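Local coordinates for protein Rbam17540 (Bacillus amyloliquefaciens, PDB 2YOY) that is a copper-dependent lytic polysaccharide monooxygenase of the CBM33 type that probably cleaves polysaccharide chains oxidatively, cellulose being a likely substrate, at residues Gly2-Pro7 and Asn171-Asn176; Tyr105-Lys110 and His154-Val159. One frame throughout, in Å; residues are numbered along the deposited sequence. Where two conformers were deposited one is given.

Interaction 1: Gly2-Pro7 and Asn171-Asn176; sequences GYIKEP and NVIDVN
Asn171 reaches across to Ile4, its side-chain amide oxygen accepting the backbone N-H. Its CG stands beside the backbone N and anti to the carbonyl carbon (chi1 -84°), which sends OD1 to Ile4 N at 2.8 Å; the N-H points at the oxygen with an angle of 159° and lies in the plane of the carbonyl. ND2 donates 3.0 Å to a water that in turn donates to Gly2 O. The amide is thus tied to strand 2-6 by OD1 directly and by ND2 through the water, which fixes which way round it lies. The side chains of Ile4 and Asn171 lie alongside each other pointing opposite ways, Ile4 CD1 ending 4.0 Å from Asn171 CB. Ile4 then meets Ile173 at about a right angle, the two CD1 methyls 4.0 Å apart. Farther along, Ile173 CG2 lies 4.0 Å from CB of Pro7, which follows a cis peptide bond. Phe90 of strand 86-94 touches both Pro7 and Ile173. The strand axes approach to 7.7 Å at their closest, at 23°, belong to different sheets and share no backbone hydrogen bond: the two layers of this beta-sandwich core are joined by apolar packing with one buried amide, whose OD1 takes Ile4 N and whose ND2 has the water among its partners.

Interaction 2: Tyr105-Lys110 and His154-Val159; sequences YYITKK and HIILGV
Thr108 OG1 sits between His154 ND1, at 2.8 Å, and the backbone N of Ile155, which donates to it at 3.0 Å with an N-H angle of 162°. Either could be the donor in the histidine bond. The torsion that sets OG1 between the backbone N and carbonyl carbon of Thr108 (chi1 41°) carries the hydroxyl to this fork, while CG2 rests against Ile155 CB. An alanine here would probably leave His154 ND1 and Ile155 N without this shared partner and let the imidazole turn more freely. NE2 of the ring has a weak bond to a water, which donates to Lys110 O, and another weak one to Ser151 O.

From Thr108 the strands pair antiparallel: Thr108 N donates to Ile155 O at 3.0 Å. Tyr106 N donates to Leu157 O and Leu157 N to Tyr106 O, each at 2.9 Å. Tyr106 CD1 meets Leu157 CD2 at 4.1 Å. On the opposite face Ile107 CG1 packs on Ile156 CG1, and Tyr105 CD2 lies 3.8 Å from Gly158 CA; Tyr105 OH is bonded to His142 and Trp92. Strand 123-130 pairs with the other edge of strand 100-108, and strand 141-146 of the second sheet packs against Tyr105, Ile107 and Ile156.

In the fold
Interaction 2 is pairing within one sheet, whereas interaction 1 joins that sheet to the three-stranded one, and segment 154-159 connects the two: strand 154-162 lies between 100-108 and 167-177. The evidence is in two probable backbone hydrogen bonds, Ile173 N to Ile156 O at 2.7 Å and Asn171 N to Gly158 O at 2.9 Å. The centres of the contacts are 10 Å apart. Copper(I) is held by His1 and His98. Gly2, next to His1, is about 7 Å from the metal, taken at its alpha carbon, so interaction 1 packs on the strand that directly follows a copper ligand; interaction 2 is more remote, the nearest side-chain atom of Val159 lying about 13 Å from the copper.

Interaction 1: Gly2-Pro7 and Asn171-Asn176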
ATOM      1  N   GLY A   2       6.039   7.808  -4.780  1.00  9.66           N
ATOM      2  CA  GLY A   2       4.637   8.123  -4.909  1.00 10.35           C
ATOM      3  C   GLY A   2       3.839   7.267  -3.976  1.00 12.36           C
ATOM      4  O   GLY A   2       4.386   6.392  -3.352  1.00  9.63           O
ATOM      5  N   TYR A   3       2.564   7.585  -3.851  1.00  9.06           N
ATOM      6  CA  TYR A   3       1.638   6.854  -3.005  1.00 10.23           C
ATOM      7  C   TYR A   3       0.232   6.820  -3.576  1.00 11.70           C
ATOM      8  O   TYR A   3      -0.161   7.641  -4.430  1.00  9.83           O
ATOM      9  CB  TYR A   3       1.611   7.448  -1.600  1.00  7.47           C
ATOM     10  CG  TYR A   3       1.332   8.954  -1.547  1.00  7.98           C
ATOM     11  CD1 TYR A   3       0.046   9.434  -1.529  1.00 14.32           C
ATOM     12  CD2 TYR A   3       2.374   9.873  -1.458  1.00  9.05           C
ATOM     13  CE1 TYR A   3      -0.210  10.809  -1.526  1.00  8.94           C
ATOM     14  CE2 TYR A   3       2.123  11.242  -1.413  1.00 16.12           C
ATOM     15  CZ  TYR A   3       0.835  11.676  -1.418  1.00 13.89           C
ATOM     16  OH  TYR A   3       0.539  13.042  -1.367  1.00 17.72           O
ATOM     17  N   ILE A   4      -0.565   5.911  -3.063  1.00 10.20           N
ATOM     18  CA  ILE A   4      -1.985   5.856  -3.460  1.00  9.12           C
ATOM     19  C   ILE A   4      -2.765   6.898  -2.634  1.00 10.22           C
ATOM     20  O   ILE A   4      -2.778   6.868  -1.428  1.00 10.86           O
ATOM     21  CB  ILE A   4      -2.546   4.418  -3.290  1.00  9.83           C
ATOM     22  CG1 ILE A   4      -1.778   3.435  -4.181  1.00  9.95           C
ATOM     23  CG2 ILE A   4      -4.038   4.401  -3.572  1.00 10.00           C
ATOM     24  CD1 ILE A   4      -2.124   1.964  -3.951  1.00  8.12           C
ATOM     25  N   LYS A   5      -3.375   7.846  -3.346  1.00 12.36           N
ATOM     26  CA  LYS A   5      -4.070   8.971  -2.778  1.00  7.51           C
ATOM     27  C   LYS A   5      -5.578   8.755  -2.658  1.00 10.06           C
ATOM     28  O   LYS A   5      -6.179   9.260  -1.714  1.00 10.37           O
ATOM     29  CB  LYS A   5      -3.784  10.168  -3.697  1.00  9.22           C
ATOM     30  CG  LYS A   5      -4.537  11.450  -3.468  1.00 35.06           C
ATOM     31  CD  LYS A   5      -4.103  12.437  -4.544  1.00 28.74           C
ATOM     32  CE  LYS A   5      -4.530  11.981  -5.937  1.00 34.91           C
ATOM     33  NZ  LYS A   5      -3.957  12.849  -6.999  1.00129.40           N
ATOM     34  N   GLU A   6      -6.182   8.045  -3.627  1.00 11.78           N
ATOM     35  CA  GLU A   6      -7.583   7.593  -3.543  1.00 12.33           C
ATOM     36  C   GLU A   6      -7.715   6.141  -4.020  1.00 11.64           C
ATOM     37  O   GLU A   6      -7.335   5.861  -5.144  1.00 15.89           O
ATOM     38  CB  GLU A   6      -8.497   8.475  -4.405  1.00 12.02           C
ATOM     39  CG  GLU A   6      -9.966   8.134  -4.251  1.00 20.51           C
ATOM     40  CD  GLU A   6     -10.838   8.798  -5.303  1.00 36.08           C
ATOM     41  OE1 GLU A   6     -10.442   9.861  -5.815  1.00 50.93           O
ATOM     42  OE2 GLU A   6     -11.915   8.245  -5.611  1.00 85.12           O
ATOM     43  N   PRO A   7      -8.180   5.206  -3.150  1.00 12.83           N
ATOM     44  CA  PRO A   7      -8.429   5.394  -1.700  1.00 14.29           C
ATOM     45  C   PRO A   7      -7.148   5.844  -0.967  1.00  7.05           C
ATOM     46  O   PRO A   7      -6.057   5.814  -1.551  1.00 12.72           O
ATOM     47  CB  PRO A   7      -8.866   3.998  -1.207  1.00 11.95           C
ATOM     48  CG  PRO A   7      -9.073   3.147  -2.393  1.00 12.72           C
ATOM     49  CD  PRO A   7      -8.280   3.784  -3.535  1.00 12.67           C
ATOM     50  N   ASN A 171       2.099  -0.027  -1.039  1.00 10.17           N
ATOM     51  CA  ASN A 171       1.150   0.752  -0.266  1.00  8.84           C
ATOM     52  C   ASN A 171      -0.052  -0.101   0.143  1.00  9.77           C
ATOM     53  O   ASN A 171      -0.891  -0.495  -0.689  1.00 10.72           O
ATOM     54  CB  ASN A 171       0.607   1.945  -1.051  1.00  7.21           C
ATOM     55  CG  ASN A 171       1.482   3.214  -1.043  1.00 15.33           C
ATOM     56  OD1 ASN A 171       0.991   4.267  -1.470  1.00 11.25           O
ATOM     57  ND2 ASN A 171       2.751   3.122  -0.653  1.00 15.42           N
ATOM     58  N   VAL A 172      -0.150  -0.346   1.442  1.00  9.90           N
ATOM     59  CA  VAL A 172      -1.288  -0.979   1.999  1.00  5.33           C
ATOM     60  C   VAL A 172      -2.365   0.035   2.263  1.00  9.94           C
ATOM     61  O   VAL A 172      -2.101   1.200   2.573  1.00 10.93           O
ATOM     62  CB  VAL A 172      -0.982  -1.836   3.289  1.00  6.64           C
ATOM     63  CG1 VAL A 172      -0.068  -2.955   2.926  1.00  8.65           C
ATOM     64  CG2 VAL A 172      -0.400  -0.985   4.404  1.00  8.53           C
ATOM     65  N   ILE A 173      -3.596  -0.430   2.084  1.00  7.35           N
ATOM     66  CA  ILE A 173      -4.817   0.354   2.257  1.00 13.94           C
ATOM     67  C   ILE A 173      -5.766  -0.414   3.204  1.00 11.08           C
ATOM     68  O   ILE A 173      -6.188  -1.540   2.934  1.00  5.79           O
ATOM     69  CB  ILE A 173      -5.551   0.598   0.914  1.00  9.95           C
ATOM     70  CG1 ILE A 173      -4.631   1.187  -0.140  1.00 13.06           C
ATOM     71  CG2 ILE A 173      -6.736   1.515   1.116  1.00 11.76           C
ATOM     72  CD1 ILE A 173      -5.158   0.957  -1.522  1.00 10.09           C
ATOM     73  N   ASP A 174      -6.148   0.232   4.306  1.00  9.06           N
ATOM     74  CA  ASP A 174      -7.090  -0.382   5.261  1.00  6.50           C
ATOM     75  C   ASP A 174      -8.536  -0.041   4.871  1.00  9.45           C
ATOM     76  O   ASP A 174      -8.883   1.129   4.719  1.00 10.20           O
ATOM     77  CB  ASP A 174      -6.786   0.109   6.667  1.00  3.42           C
ATOM     78  CG  ASP A 174      -5.370  -0.218   7.094  1.00 12.86           C
ATOM     79  OD1 ASP A 174      -5.140  -1.409   7.451  1.00  8.12           O
ATOM     80  OD2 ASP A 174      -4.477   0.686   7.057  1.00  7.24           O
ATOM     81  N   VAL A 175      -9.345  -1.059   4.661  1.00 10.13           N
ATOM     82  CA  VAL A 175     -10.695  -0.843   4.167  1.00 14.86           C
ATOM     83  C   VAL A 175     -11.715  -1.616   4.990  1.00  9.57           C
ATOM     84  O   VAL A 175     -11.453  -2.677   5.583  1.00 12.64           O
ATOM     85  CB  VAL A 175     -10.851  -1.199   2.644  1.00 12.38           C
ATOM     86  CG1 VAL A 175      -9.887  -0.345   1.796  1.00 14.04           C
ATOM     87  CG2 VAL A 175     -10.639  -2.698   2.412  1.00 13.28           C
ATOM     88  N   ASN A 176     -12.897  -1.026   5.032  1.00 10.46           N
ATOM     89  CA  ASN A 176     -14.064  -1.731   5.517  1.00 10.56           C
ATOM     90  C   ASN A 176     -14.894  -2.028   4.297  1.00 11.91           C
ATOM     91  O   ASN A 176     -15.435  -1.118   3.653  1.00 10.38           O
ATOM     92  CB  ASN A 176     -14.818  -0.861   6.495  1.00 13.55           C
ATOM     93  CG  ASN A 176     -16.102  -1.512   6.958  1.00 18.42           C
ATOM     94  OD1 ASN A 176     -16.080  -2.640   7.429  1.00 19.98           O
ATOM     95  ND2 ASN A 176     -17.206  -0.825   6.815  1.00 22.00           N
TER
HETATM   96  O   HOH W   1       4.976   5.170  -0.972  1.00 11.62           O

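Interaction 2: Tyr105-Lys110 and His154-Val159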
ATOM      1  N   TYR A 105      -2.108  -5.485  -7.674  1.00  6.57           N
ATOM      2  CA  TYR A 105      -2.985  -5.268  -6.529  1.00  6.85           C
ATOM      3  C   TYR A 105      -3.442  -6.605  -5.950  1.00  7.45           C
ATOM      4  O   TYR A 105      -3.778  -7.529  -6.697  1.00  8.50           O
ATOM      5  CB  TYR A 105      -4.230  -4.468  -6.960  1.00  8.36           C
ATOM      6  CG  TYR A 105      -3.929  -3.006  -7.356  1.00  6.17           C
ATOM      7  CD1 TYR A 105      -3.558  -2.685  -8.630  1.00  3.86           C
ATOM      8  CD2 TYR A 105      -4.004  -1.980  -6.429  1.00 11.87           C
ATOM      9  CE1 TYR A 105      -3.280  -1.408  -8.999  1.00  7.21           C
ATOM     10  CE2 TYR A 105      -3.694  -0.645  -6.782  1.00 10.81           C
ATOM     11  CZ  TYR A 105      -3.308  -0.393  -8.072  1.00 12.60           C
ATOM     12  OH  TYR A 105      -3.056   0.869  -8.509  1.00 10.47           O
ATOM     13  N   TYR A 106      -3.452  -6.666  -4.621  1.00  5.70           N
ATOM     14  CA  TYR A 106      -3.771  -7.833  -3.858  1.00 10.80           C
ATOM     15  C   TYR A 106      -4.795  -7.424  -2.786  1.00 13.39           C
ATOM     16  O   TYR A 106      -4.817  -6.276  -2.349  1.00 11.28           O
ATOM     17  CB  TYR A 106      -2.533  -8.362  -3.167  1.00  9.43           C
ATOM     18  CG  TYR A 106      -1.367  -8.651  -4.099  1.00  8.01           C
ATOM     19  CD1 TYR A 106      -0.582  -7.622  -4.629  1.00  7.05           C
ATOM     20  CD2 TYR A 106      -1.109  -9.932  -4.544  1.00 10.13           C
ATOM     21  CE1 TYR A 106       0.422  -7.882  -5.546  1.00  8.31           C
ATOM     22  CE2 TYR A 106      -0.075 -10.189  -5.414  1.00 11.33           C
ATOM     23  CZ  TYR A 106       0.678  -9.171  -5.914  1.00 14.11           C
ATOM     24  OH  TYR A 106       1.675  -9.410  -6.805  1.00 10.68           O
ATOM     25  N   ILE A 107      -5.561  -8.377  -2.307  1.00  9.09           N
ATOM     26  CA  ILE A 107      -6.455  -8.160  -1.160  1.00  6.81           C
ATOM     27  C   ILE A 107      -6.233  -9.322  -0.199  1.00  6.73           C
ATOM     28  O   ILE A 107      -5.857 -10.405  -0.609  1.00  6.03           O
ATOM     29  CB  ILE A 107      -7.935  -8.060  -1.552  1.00 10.96           C
ATOM     30  CG1 ILE A 107      -8.736  -7.440  -0.390  1.00 10.86           C
ATOM     31  CG2 ILE A 107      -8.489  -9.436  -1.902  1.00 12.42           C
ATOM     32  CD1 ILE A 107     -10.097  -6.961  -0.804  1.00 14.71           C
ATOM     33  N   THR A 108      -6.478  -9.044   1.061  1.00  8.57           N
ATOM     34  CA  THR A 108      -6.457 -10.074   2.092  1.00 10.48           C
ATOM     35  C   THR A 108      -7.539 -11.107   1.820  1.00 14.27           C
ATOM     36  O   THR A 108      -8.617 -10.797   1.349  1.00  9.30           O
ATOM     37  CB  THR A 108      -6.705  -9.487   3.483  1.00  9.55           C
ATOM     38  OG1 THR A 108      -7.722  -8.494   3.397  1.00  8.84           O
ATOM     39  CG2 THR A 108      -5.407  -8.862   4.012  1.00 12.18           C
ATOM     40  N   LYS A 109      -7.250 -12.337   2.216  1.00 11.09           N
ATOM     41  CA  LYS A 109      -8.178 -13.456   2.041  1.00 12.18           C
ATOM     42  C   LYS A 109      -9.293 -13.373   3.045  1.00 12.88           C
ATOM     43  O   LYS A 109      -9.150 -12.767   4.113  1.00 11.54           O
ATOM     44  CB  LYS A 109      -7.444 -14.778   2.190  1.00 13.06           C
ATOM     45  CG  LYS A 109      -6.393 -15.014   1.116  1.00 11.30           C
ATOM     46  CD  LYS A 109      -5.540 -16.248   1.393  1.00 14.76           C
ATOM     47  CE  LYS A 109      -4.677 -16.565   0.170  1.00 16.67           C
ATOM     48  NZ  LYS A 109      -3.759 -17.733   0.372  1.00 17.53           N
ATOM     49  N   LYS A 110     -10.412 -14.033   2.705  1.00 15.25           N
ATOM     50  CA  LYS A 110     -11.617 -14.037   3.539  0.50 21.19           C
ATOM     51  C   LYS A 110     -11.316 -14.372   4.996  1.00 22.02           C
ATOM     52  O   LYS A 110     -11.889 -13.783   5.909  1.00 22.46           O
ATOM     53  CB  LYS A 110     -12.660 -15.020   2.961  0.50 21.40           C
ATOM     54  CG  LYS A 110     -14.058 -14.871   3.530  0.50 71.10           C
ATOM     55  CD  LYS A 110     -15.031 -15.762   2.773  0.50 54.18           C
ATOM     56  CE  LYS A 110     -16.406 -15.762   3.411  0.50 46.03           C
ATOM     57  NZ  LYS A 110     -17.032 -14.414   3.389  0.50 14.15           N
ATOM     58  N   HIS A 154     -10.496  -5.467   5.669  1.00  8.89           N
ATOM     59  CA  HIS A 154      -9.565  -6.048   4.682  1.00  7.67           C
ATOM     60  C   HIS A 154      -8.466  -5.066   4.410  1.00 10.73           C
ATOM     61  O   HIS A 154      -8.641  -3.900   4.704  1.00  6.85           O
ATOM     62  CB  HIS A 154     -10.263  -6.540   3.425  1.00 10.67           C
ATOM     63  CG  HIS A 154     -11.067  -7.770   3.693  1.00 10.28           C
ATOM     64  ND1 HIS A 154     -10.488  -9.016   3.816  1.00 10.17           N
ATOM     65  CD2 HIS A 154     -12.364  -7.921   4.060  1.00 12.32           C
ATOM     66  CE1 HIS A 154     -11.400  -9.887   4.192  1.00 12.75           C
ATOM     67  NE2 HIS A 154     -12.542  -9.248   4.363  1.00 13.56           N
ATOM     68  N   ILE A 155      -7.353  -5.553   3.836  1.00  8.51           N
ATOM     69  CA  ILE A 155      -6.246  -4.691   3.370  1.00  5.37           C
ATOM     70  C   ILE A 155      -6.038  -4.943   1.895  1.00  5.56           C
ATOM     71  O   ILE A 155      -5.969  -6.079   1.446  1.00  6.81           O
ATOM     72  CB  ILE A 155      -4.980  -4.931   4.203  1.00  7.96           C
ATOM     73  CG1 ILE A 155      -5.193  -4.459   5.644  1.00  7.22           C
ATOM     74  CG2 ILE A 155      -3.776  -4.272   3.575  1.00  8.02           C
ATOM     75  CD1 ILE A 155      -4.066  -4.831   6.604  1.00 11.22           C
ATOM     76  N   ILE A 156      -6.148  -3.866   1.124  1.00  7.13           N
ATOM     77  CA  ILE A 156      -5.678  -3.859  -0.239  1.00  8.08           C
ATOM     78  C   ILE A 156      -4.243  -3.430  -0.239  1.00  7.63           C
ATOM     79  O   ILE A 156      -3.892  -2.345   0.232  1.00 10.25           O
ATOM     80  CB  ILE A 156      -6.586  -2.986  -1.116  1.00  5.78           C
ATOM     81  CG1 ILE A 156      -7.999  -3.622  -1.092  1.00 11.26           C
ATOM     82  CG2 ILE A 156      -6.036  -2.787  -2.559  1.00  9.46           C
ATOM     83  CD1 ILE A 156      -9.067  -2.712  -1.685  1.00 16.11           C
ATOM     84  N   LEU A 157      -3.390  -4.277  -0.832  1.00  8.79           N
ATOM     85  CA  LEU A 157      -2.023  -3.895  -1.186  1.00  8.24           C
ATOM     86  C   LEU A 157      -1.875  -3.497  -2.659  1.00 12.66           C
ATOM     87  O   LEU A 157      -2.110  -4.324  -3.589  1.00 10.91           O
ATOM     88  CB  LEU A 157      -1.112  -5.061  -0.922  1.00  8.15           C
ATOM     89  CG  LEU A 157       0.347  -4.955  -1.282  1.00  6.43           C
ATOM     90  CD1 LEU A 157       1.045  -3.877  -0.483  1.00 13.63           C
ATOM     91  CD2 LEU A 157       1.066  -6.310  -1.076  1.00 10.66           C
ATOM     92  N   GLY A 158      -1.462  -2.250  -2.904  1.00  9.96           N
ATOM     93  CA  GLY A 158      -0.945  -1.891  -4.193  1.00  6.42           C
ATOM     94  C   GLY A 158       0.547  -1.832  -4.335  1.00  4.56           C
ATOM     95  O   GLY A 158       1.217  -1.257  -3.485  1.00  8.74           O
ATOM     96  N   VAL A 159       1.054  -2.428  -5.413  1.00  9.78           N
ATOM     97  CA  VAL A 159       2.476  -2.470  -5.672  1.00 11.84           C
ATOM     98  C   VAL A 159       2.812  -1.804  -7.028  1.00  5.59           C
ATOM     99  O   VAL A 159       2.220  -2.122  -8.045  1.00  8.50           O
ATOM    100  CB  VAL A 159       2.999  -3.907  -5.614  1.00  6.50           C
ATOM    101  CG1 VAL A 159       4.527  -3.913  -5.701  1.00 10.16           C
ATOM    102  CG2 VAL A 159       2.574  -4.635  -4.323  1.00  7.63           C
TER
HETATM  103  O   HOH W   2     -13.526 -11.609   5.806  1.00 25.23           O